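Local atomic coordinates of Zn-dependent hydrolase of metallo-beta-lactamase superfamily TM0207 (PDB entry 1VJN), a protein that probably catalyses a zinc-dependent hydrolysis, as a member of the metallo-beta-lactamase superfamily. Residues A[134-139]-A[162-167]. Residues are numbered along the deposited sequence; the frame is centred on the assembly and turned at random.
Sequences EEIGEI and DLLNAK
Two helix ends meet here through backbone: the carbonyl that follows helix 154-163 is caught by a backbone N-H just past helix 130-136. Helix 154-163 closes in a Schellman motif, with Asn165 as the C-prime residue at positive phi, Asn165 N bonded to Asp162 O and Ala166 N to the carbonyl one residue earlier in the helix. The turn aims Leu164 O at Ile139 N, 2.9 Å away and nearly along the C=O axis, with 167° at the hydrogen. The same oxygen also takes a CA-H...O contact from Glu138. Both segments then run on into the parallel neighbours 141-145 and 168-172 of the metallo-beta-lactamase fold, so the contact joins the two connections just ahead of these strands.

On the buried side, Leu164 reaches across with both methyls: CD2 meets Ile136 CG2 at 3.8 Å, the two side chains crossing obliquely, while its CB lies alongside Ile139 CG1. Leu128 from a loop and Val110, Cys119 and Leu142 from the sheet strands extend this apolar cluster. On the outer side, Glu138 bends at chi2 (-145°) and lies beside Asn165, carboxylate and amide planes 40° apart. Their link is weak: Asn165 ND2 donates to Glu138 OE1 at 3.3 Å, while Lys167 NZ weakly reaches Asn165 OD1 at 3.4 Å.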
loop_
_atom_site.group_PDB
_atom_site.type_symbol
_atom_site.label_atom_id
_atom_site.label_comp_id
_atom_site.label_asym_id
_atom_site.label_seq_id
_atom_site.Cartn_x
_atom_site.Cartn_y
_atom_site.Cartn_z
ATOM N N GLU A 134 -1.883 13.032 -11.238
ATOM C CA GLU A 134 -2.607 14.269 -10.916
ATOM C C GLU A 134 -3.728 14.009 -9.904
ATOM O O GLU A 134 -3.889 14.744 -8.938
ATOM C CB GLU A 134 -3.166 14.863 -12.196
ATOM C CG GLU A 134 -3.901 16.181 -12.050
ATOM C CD GLU A 134 -4.307 16.776 -13.408
ATOM O OE1 GLU A 134 -4.466 16.025 -14.405
ATOM O OE2 GLU A 134 -4.462 18.007 -13.483
ATOM N N GLU A 135 -4.455 12.923 -10.118
ATOM C CA GLU A 135 -5.495 12.449 -9.213
ATOM C C GLU A 135 -4.927 11.905 -7.901
ATOM O O GLU A 135 -5.529 12.086 -6.871
ATOM C CB GLU A 135 -6.293 11.334 -9.912
ATOM C CG GLU A 135 -7.677 11.056 -9.348
ATOM C CD GLU A 135 -8.625 10.289 -10.315
ATOM O OE1 GLU A 135 -8.204 9.953 -11.472
ATOM O OE2 GLU A 135 -9.795 10.006 -9.905
ATOM N N ILE A 136 -3.790 11.212 -7.910
ATOM C CA ILE A 136 -3.278 10.691 -6.636
ATOM C C ILE A 136 -2.678 11.822 -5.773
ATOM O O ILE A 136 -2.926 11.887 -4.564
ATOM C CB ILE A 136 -2.319 9.496 -6.850
ATOM C CG1 ILE A 136 -3.108 8.316 -7.417
ATOM C CG2 ILE A 136 -1.621 9.076 -5.513
ATOM C CD1 ILE A 136 -2.247 7.331 -8.052
ATOM N N GLY A 137 -1.918 12.715 -6.391
ATOM C CA GLY A 137 -1.252 13.818 -5.679
ATOM C C GLY A 137 0.003 13.405 -4.935
ATOM O O GLY A 137 0.403 12.247 -5.000
ATOM N N GLU A 138 0.630 14.343 -4.209
ATOM C CA GLU A 138 1.800 14.015 -3.389
ATOM C C GLU A 138 1.457 13.033 -2.276
ATOM O O GLU A 138 0.431 13.155 -1.658
ATOM C CB GLU A 138 2.483 15.273 -2.863
ATOM C CG GLU A 138 2.938 16.148 -4.024
ATOM C CD GLU A 138 4.232 16.881 -3.748
ATOM O OE1 GLU A 138 4.446 17.307 -2.584
ATOM O OE2 GLU A 138 5.029 17.019 -4.710
ATOM N N ILE A 139 2.302 12.020 -2.090
ATOM C CA ILE A 139 2.103 10.963 -1.107
ATOM C C ILE A 139 3.183 11.057 -0.015
ATOM O O ILE A 139 4.348 11.310 -0.300
ATOM C CB ILE A 139 2.139 9.599 -1.823
ATOM C CG1 ILE A 139 0.897 9.460 -2.727
ATOM C CG2 ILE A 139 2.190 8.473 -0.853
ATOM C CD1 ILE A 139 -0.420 9.932 -2.084
ATOM N N ASP A 162 8.998 8.685 -7.287
ATOM C CA ASP A 162 9.375 10.049 -7.638
ATOM C C ASP A 162 8.220 10.885 -8.181
ATOM O O ASP A 162 8.116 12.072 -7.863
ATOM C CB ASP A 162 10.512 10.049 -8.662
ATOM C CG ASP A 162 11.825 9.462 -8.105
ATOM O OD1 ASP A 162 11.927 9.195 -6.874
ATOM O OD2 ASP A 162 12.814 9.223 -8.845
ATOM N N LEU A 163 7.361 10.297 -9.016
ATOM C CA LEU A 163 6.228 11.037 -9.521
ATOM C C LEU A 163 5.305 11.524 -8.404
ATOM O O LEU A 163 4.616 12.508 -8.569
ATOM C CB LEU A 163 5.395 10.198 -10.506
ATOM C CG LEU A 163 6.038 10.036 -11.896
ATOM C CD1 LEU A 163 5.381 8.962 -12.714
ATOM C CD2 LEU A 163 6.054 11.380 -12.665
ATOM N N LEU A 164 5.237 10.777 -7.320
ATOM C CA LEU A 164 4.285 11.026 -6.243
ATOM C C LEU A 164 4.997 11.730 -5.071
ATOM O O LEU A 164 4.387 11.963 -4.043
ATOM C CB LEU A 164 3.658 9.686 -5.786
ATOM C CG LEU A 164 2.770 8.922 -6.794
ATOM C CD1 LEU A 164 2.197 7.616 -6.216
ATOM C CD2 LEU A 164 1.665 9.808 -7.303
ATOM N N ASN A 165 6.274 12.086 -5.272
ATOM C CA ASN A 165 7.131 12.712 -4.243
ATOM C C ASN A 165 7.070 11.968 -2.907
ATOM O O ASN A 165 7.065 12.570 -1.841
ATOM C CB ASN A 165 6.774 14.200 -4.120
ATOM C CG ASN A 165 7.899 15.036 -3.496
ATOM O OD1 ASN A 165 9.092 14.820 -3.756
ATOM N ND2 ASN A 165 7.515 15.994 -2.655
ATOM N N ALA A 166 7.055 10.639 -2.984
ATOM C CA ALA A 166 6.872 9.775 -1.789
ATOM C C ALA A 166 8.047 9.924 -0.831
ATOM O O ALA A 166 9.200 9.964 -1.264
ATOM C CB ALA A 166 6.768 8.320 -2.195
ATOM N N LYS A 167 7.752 9.958 0.464
ATOM C CA LYS A 167 8.777 10.066 1.488
ATOM C C LYS A 167 9.096 8.684 2.058
ATOM O O LYS A 167 10.154 8.136 1.771
ATOM C CB LYS A 167 8.306 11.015 2.588
ATOM C CG LYS A 167 7.984 12.396 2.109
ATOM C CD LYS A 167 9.239 13.076 1.580
ATOM C CE LYS A 167 8.910 14.382 0.844
ATOM N NZ LYS A 167 9.683 14.502 -0.436
#